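Local coordinates for protein enoyl-CoA hydratase/isomerase (PDB 3QXZ) that probably hydrates or isomerises the double bond of enoyl-CoA thioesters in fatty acid metabolism, at residues A246-R251 against P259-Q264; W148-L153 against E161-G166. All coordinates share one frame; numbering follows the deposited sequence.

Contact 1: A246-R251 against P259-Q264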
loop_
_atom_site.group_PDB
_atom_site.type_symbol
_atom_site.label_atom_id
_atom_site.label_comp_id
_atom_site.label_asym_id
_atom_site.label_seq_id
_atom_site.Cartn_x
_atom_site.Cartn_y
_atom_site.Cartn_z
ATOM N N ALA A 246 29.725 -1.369 -11.875
ATOM C CA ALA A 246 28.718 -1.471 -12.931
ATOM C C ALA A 246 29.191 -2.309 -14.114
ATOM O O ALA A 246 28.370 -2.864 -14.857
ATOM C CB ALA A 246 28.243 -0.083 -13.391
ATOM N N ALA A 247 30.510 -2.396 -14.281
ATOM C CA ALA A 247 31.063 -3.275 -15.318
ATOM C C ALA A 247 31.322 -4.669 -14.767
ATOM O O ALA A 247 31.171 -5.664 -15.495
ATOM C CB ALA A 247 32.328 -2.681 -15.884
ATOM N N GLU A 248 31.697 -4.745 -13.496
ATOM C CA GLU A 248 31.997 -6.024 -12.852
ATOM C C GLU A 248 30.783 -6.961 -12.724
ATOM O O GLU A 248 30.895 -8.176 -12.866
ATOM C CB GLU A 248 32.637 -5.790 -11.477
ATOM C CG GLU A 248 32.894 -7.058 -10.630
ATOM C CD GLU A 248 33.860 -8.093 -11.252
ATOM O OE1 GLU A 248 34.396 -7.921 -12.372
ATOM O OE2 GLU A 248 34.038 -9.124 -10.590
ATOM N N GLY A 249 29.611 -6.411 -12.428
ATOM C CA GLY A 249 28.420 -7.245 -12.321
ATOM C C GLY A 249 28.160 -8.076 -13.574
ATOM O O GLY A 249 28.065 -9.314 -13.498
ATOM N N PRO A 250 28.006 -7.408 -14.734
ATOM C CA PRO A 250 27.836 -8.167 -15.987
ATOM C C PRO A 250 29.050 -9.027 -16.341
ATOM O O PRO A 250 28.864 -10.168 -16.784
ATOM C CB PRO A 250 27.616 -7.073 -17.042
ATOM C CG PRO A 250 27.039 -5.886 -16.217
ATOM C CD PRO A 250 27.844 -5.959 -14.942
ATOM N N ARG A 251 30.254 -8.513 -16.131
ATOM C CA ARG A 251 31.458 -9.303 -16.482
ATOM C C ARG A 251 31.511 -10.611 -15.690
ATOM O O ARG A 251 31.787 -11.671 -16.261
ATOM C CB ARG A 251 32.719 -8.499 -16.231
ATOM C CG ARG A 251 34.006 -9.262 -16.517
ATOM C CD ARG A 251 35.213 -8.404 -16.219
ATOM N NE ARG A 251 34.989 -7.068 -16.745
ATOM C CZ ARG A 251 34.850 -5.982 -15.994
ATOM N NH1 ARG A 251 34.622 -4.819 -16.577
ATOM N NH2 ARG A 251 34.958 -6.057 -14.668
ATOM N N PRO A 259 30.942 -12.012 -8.342
ATOM C CA PRO A 259 31.438 -10.664 -8.584
ATOM C C PRO A 259 32.440 -10.231 -7.505
ATOM O O PRO A 259 32.310 -10.637 -6.351
ATOM C CB PRO A 259 30.159 -9.813 -8.547
ATOM C CG PRO A 259 29.200 -10.583 -7.682
ATOM C CD PRO A 259 29.514 -12.041 -7.960
ATOM N N ARG A 260 33.434 -9.446 -7.910
ATOM C CA ARG A 260 34.436 -8.899 -6.998
ATOM C C ARG A 260 34.131 -7.430 -6.802
ATOM O O ARG A 260 34.691 -6.576 -7.474
ATOM C CB ARG A 260 35.848 -9.103 -7.580
ATOM C CG ARG A 260 36.167 -10.542 -7.866
ATOM C CD ARG A 260 37.584 -10.704 -8.391
ATOM N NE ARG A 260 37.880 -12.111 -8.619
ATOM C CZ ARG A 260 39.108 -12.637 -8.595
ATOM N NH1 ARG A 260 40.174 -11.874 -8.349
ATOM N NH2 ARG A 260 39.265 -13.935 -8.808
ATOM N N TRP A 261 33.207 -7.136 -5.893
ATOM C CA TRP A 261 32.783 -5.752 -5.718
ATOM C C TRP A 261 33.859 -4.891 -5.054
ATOM O O TRP A 261 34.510 -5.333 -4.092
ATOM C CB TRP A 261 31.504 -5.682 -4.884
ATOM C CG TRP A 261 30.338 -6.485 -5.343
ATOM C CD1 TRP A 261 29.691 -7.427 -4.605
ATOM C CD2 TRP A 261 29.633 -6.394 -6.595
ATOM N NE1 TRP A 261 28.625 -7.940 -5.310
ATOM C CE2 TRP A 261 28.554 -7.319 -6.532
ATOM C CE3 TRP A 261 29.810 -5.635 -7.765
ATOM C CZ2 TRP A 261 27.653 -7.490 -7.590
ATOM C CZ3 TRP A 261 28.919 -5.815 -8.830
ATOM C CH2 TRP A 261 27.856 -6.737 -8.728
ATOM N N ALA A 262 34.010 -3.669 -5.554
ATOM C CA ALA A 262 34.951 -2.706 -4.960
ATOM C C ALA A 262 34.248 -1.664 -4.104
ATOM O O ALA A 262 34.868 -1.079 -3.208
ATOM C CB ALA A 262 35.748 -2.012 -6.046
ATOM N N GLY A 263 32.964 -1.409 -4.379
ATOM C CA GLY A 263 32.247 -0.290 -3.753
ATOM C C GLY A 263 32.830 1.037 -4.203
ATOM O O GLY A 263 33.676 1.081 -5.111
ATOM N N GLN A 264 32.399 2.125 -3.569
ATOM C CA GLN A 264 33.005 3.432 -3.838
ATOM C C GLN A 264 33.023 4.351 -2.623
ATOM O O GLN A 264 32.275 4.134 -1.675
ATOM C CB GLN A 264 32.348 4.121 -5.040
ATOM C CG GLN A 264 30.829 4.234 -4.995
ATOM C CD GLN A 264 30.292 4.938 -6.224
ATOM O OE1 GLN A 264 29.587 4.334 -7.057
ATOM N NE2 GLN A 264 30.648 6.212 -6.369
#
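Glu-248 joins the helix to the chain that follows it by accepting the backbone N-H of Arg-260: N to OE2 is 2.8 Å, with a nearly straight N-H...O angle of 163°. The anti lone pair of OE2, turned away from OE1, accepts this N-H. A bend at chi2 (61°), after a CG placed anti to the backbone N, folds the carboxylate over the loop. The same OE2 forms a salt bridge with Arg-257, while OE1 forms one with Arg-251 NH2 at 3.0 Å, whose hydrogen bond is weak and bent.

Glu-248 carries the largest share of the contact, and packing is also tight where the Trp-261 ring meets the Gly-249 backbone. Ring atom CH2 lies 3.7 Å from Gly-249 CA, and CZ3 is equally close to Gly-249 N; the approach is oblique, backbone atoms directly meeting the ring. Pro-259 CB sits 3.5 Å above one face of the Trp-261 ring, toward its rim.

The solvent side is looser. Arg-260 touches OE2 of Glu-248 with its CB at 3.5 Å, but its extended chain then leads away, leaving NE 5.3 Å from OE2.

Asp-245 accepts Ala-262 N and Gly-263 N, fixing the tail to the start of helix 245-255. Trp-261 rests on Pro-206 of helix 206-222 and on Arg-137 of the second subunit, which places the C-terminal loop between two helices and a neighbouring chain.

Contact 2: W148-L153 against E161-G166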
loop_
_atom_site.group_PDB
_atom_site.type_symbol
_atom_site.label_atom_id
_atom_site.label_comp_id
_atom_site.label_asym_id
_atom_site.label_seq_id
_atom_site.Cartn_x
_atom_site.Cartn_y
_atom_site.Cartn_z
ATOM N N TRP A 148 3.057 5.539 10.670
ATOM C CA TRP A 148 3.631 5.831 9.368
ATOM C C TRP A 148 4.099 4.564 8.633
ATOM O O TRP A 148 3.835 4.406 7.423
ATOM C CB TRP A 148 4.808 6.806 9.609
ATOM C CG TRP A 148 5.536 7.299 8.397
ATOM C CD1 TRP A 148 5.215 8.381 7.633
ATOM C CD2 TRP A 148 6.703 6.724 7.821
ATOM N NE1 TRP A 148 6.103 8.481 6.576
ATOM C CE2 TRP A 148 7.037 7.497 6.682
ATOM C CE3 TRP A 148 7.523 5.651 8.171
ATOM C CZ2 TRP A 148 8.144 7.206 5.881
ATOM C CZ3 TRP A 148 8.635 5.374 7.371
ATOM C CH2 TRP A 148 8.923 6.162 6.243
ATOM N N THR A 149 4.769 3.649 9.331
ATOM C CA THR A 149 5.268 2.440 8.662
ATOM C C THR A 149 4.115 1.517 8.288
ATOM O O THR A 149 4.124 0.917 7.202
ATOM C CB THR A 149 6.236 1.638 9.541
ATOM O OG1 THR A 149 5.563 1.334 10.775
ATOM C CG2 THR A 149 7.547 2.406 9.811
ATOM N N LEU A 150 3.113 1.391 9.145
ATOM C CA LEU A 150 2.150 0.308 8.944
ATOM C C LEU A 150 1.231 0.491 7.723
ATOM O O LEU A 150 1.085 -0.451 6.948
ATOM C CB LEU A 150 1.351 0.027 10.234
ATOM C CG LEU A 150 0.460 -1.217 10.194
ATOM C CD1 LEU A 150 1.246 -2.493 9.872
ATOM C CD2 LEU A 150 -0.257 -1.339 11.545
ATOM N N PRO A 151 0.627 1.679 7.520
ATOM C CA PRO A 151 -0.205 1.799 6.303
ATOM C C PRO A 151 0.618 1.650 5.016
ATOM O O PRO A 151 0.063 1.252 3.975
ATOM C CB PRO A 151 -0.838 3.196 6.426
ATOM C CG PRO A 151 0.093 3.957 7.358
ATOM C CD PRO A 151 0.584 2.904 8.347
ATOM N N ARG A 152 1.918 1.935 5.084
ATOM C CA ARG A 152 2.809 1.789 3.921
ATOM C C ARG A 152 3.129 0.325 3.636
ATOM O O ARG A 152 3.763 0.036 2.612
ATOM C CB ARG A 152 4.078 2.600 4.131
ATOM C CG ARG A 152 3.865 4.067 3.847
ATOM C CD ARG A 152 5.056 4.954 4.305
ATOM N NE ARG A 152 4.804 6.349 3.958
ATOM C CZ ARG A 152 3.947 7.134 4.592
ATOM N NH1 ARG A 152 3.312 6.709 5.683
ATOM N NH2 ARG A 152 3.703 8.348 4.151
ATOM N N LEU A 153 2.688 -0.592 4.495
ATOM C CA LEU A 153 2.804 -2.031 4.263
ATOM C C LEU A 153 1.464 -2.630 3.843
ATOM O O LEU A 153 1.402 -3.410 2.900
ATOM C CB LEU A 153 3.280 -2.720 5.547
ATOM C CG LEU A 153 4.688 -2.345 5.986
ATOM C CD1 LEU A 153 4.958 -2.758 7.416
ATOM C CD2 LEU A 153 5.677 -3.007 4.998
ATOM N N GLU A 161 -7.314 -1.423 11.722
ATOM C CA GLU A 161 -7.760 -2.538 12.563
ATOM C C GLU A 161 -6.666 -2.889 13.577
ATOM O O GLU A 161 -6.945 -3.017 14.776
ATOM C CB GLU A 161 -8.040 -3.753 11.692
ATOM C CG GLU A 161 -8.472 -4.973 12.482
ATOM C CD GLU A 161 -8.625 -6.215 11.623
ATOM O OE1 GLU A 161 -8.626 -6.142 10.387
ATOM O OE2 GLU A 161 -8.706 -7.300 12.223
ATOM N N LEU A 162 -5.418 -3.055 13.143
ATOM C CA LEU A 162 -4.372 -3.480 14.063
ATOM C C LEU A 162 -4.094 -2.401 15.109
ATOM O O LEU A 162 -3.897 -2.730 16.288
ATOM C CB LEU A 162 -3.103 -3.875 13.296
ATOM C CG LEU A 162 -3.292 -5.036 12.313
ATOM C CD1 LEU A 162 -1.956 -5.442 11.680
ATOM C CD2 LEU A 162 -3.960 -6.247 12.990
ATOM N N LEU A 163 -4.109 -1.126 14.716
ATOM C CA LEU A 163 -3.760 -0.043 15.671
ATOM C C LEU A 163 -4.906 0.354 16.589
ATOM O O LEU A 163 -4.672 0.669 17.767
ATOM C CB LEU A 163 -3.255 1.187 14.925
ATOM C CG LEU A 163 -2.015 0.948 14.048
ATOM C CD1 LEU A 163 -1.586 2.284 13.445
ATOM C CD2 LEU A 163 -0.884 0.292 14.840
ATOM N N LEU A 164 -6.138 0.356 16.084
ATOM C CA LEU A 164 -7.285 0.813 16.867
ATOM C C LEU A 164 -7.859 -0.293 17.728
ATOM O O LEU A 164 -8.466 0.004 18.766
ATOM C CB LEU A 164 -8.379 1.395 15.965
ATOM C CG LEU A 164 -8.041 2.649 15.167
ATOM C CD1 LEU A 164 -9.178 3.076 14.283
ATOM C CD2 LEU A 164 -7.674 3.806 16.121
ATOM N N THR A 165 -7.725 -1.552 17.326
ATOM C CA THR A 165 -8.239 -2.636 18.169
ATOM C C THR A 165 -7.133 -3.278 18.991
ATOM O O THR A 165 -7.424 -3.905 20.007
ATOM C CB THR A 165 -8.972 -3.760 17.383
ATOM O OG1 THR A 165 -8.034 -4.542 16.627
ATOM C CG2 THR A 165 -10.065 -3.213 16.482
ATOM N N GLY A 166 -5.868 -3.185 18.555
ATOM C CA GLY A 166 -4.785 -3.901 19.228
ATOM C C GLY A 166 -4.847 -5.413 19.106
ATOM O O GLY A 166 -4.157 -6.121 19.855
#
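Next to the leucines that meet across the contact, the carbonyl oxygen of Glu-161 is gripped twice by Thr-165: OG1 donates at 2.6 Å and the backbone N at 3.0 Å, from opposite faces of the carbonyl plane. The hydroxyl stands 32° out of that plane. Thr-165 OG1 also accepts from Ala-167 N, so one side chain ties the last turn of helix 151-165 to the residues after it; Gly-166, with positive phi, has already left the helix.

Across the segments the touching is wholly apolar. Leu-150 and Leu-163 reach toward each other tip to tip, with CD2 to CD2 at 3.7 Å, and Leu-163 CG is nearly as close. Leu-150 extends CD2 to this meeting from a CG anti to the backbone N (chi1 -172°), whereas Leu-163 has its CG anti to the carbonyl carbon (-59°). Leu-162, modelled in two conformers, adds a looser, less certain touch, its CB 4.2 Å from Leu-150 CD2.

On the other flank of the first segment, Arg-152 NH1 donates to Trp-148 O at 2.9 Å. Trp-148 NE1 lies 3.2 Å above the centre of the Arg-152 guanidinium, covering one face. Outside, Leu-163 packs on Thr-212 of the third subunit.

No polar bond joins the two segments; their polar groups are bonded within their own segment or elsewhere, Glu-161 to Arg-173 among them. The leucine at the junction of helices 146-149 and 151-165 instead meets the far end of the second helix through van der Waals contact, consistent with hydrophobic burial near a subunit interface.

Contact 2 is buried throughout, whereas contact 1 is only partly so and lies further out, with centres about 27 Å and 16 Å from the centre of the chain for contacts 1 and 2. The two share no element: contact 2 sets the junction ahead of helix 151-165 against that helix's last turns, and contact 1 sets helix 245-255 against the C-terminal loop. Their centres are about 40 Å apart on opposite sides of the chain's centre. Chemistry follows place. Further out, contact 1 combines a buried carboxylate gripping a backbone N-H with an indole packed on a glycine; in the interior, contact 2 relies on leucine side chains. Both nevertheless touch the second subunit of the assembly.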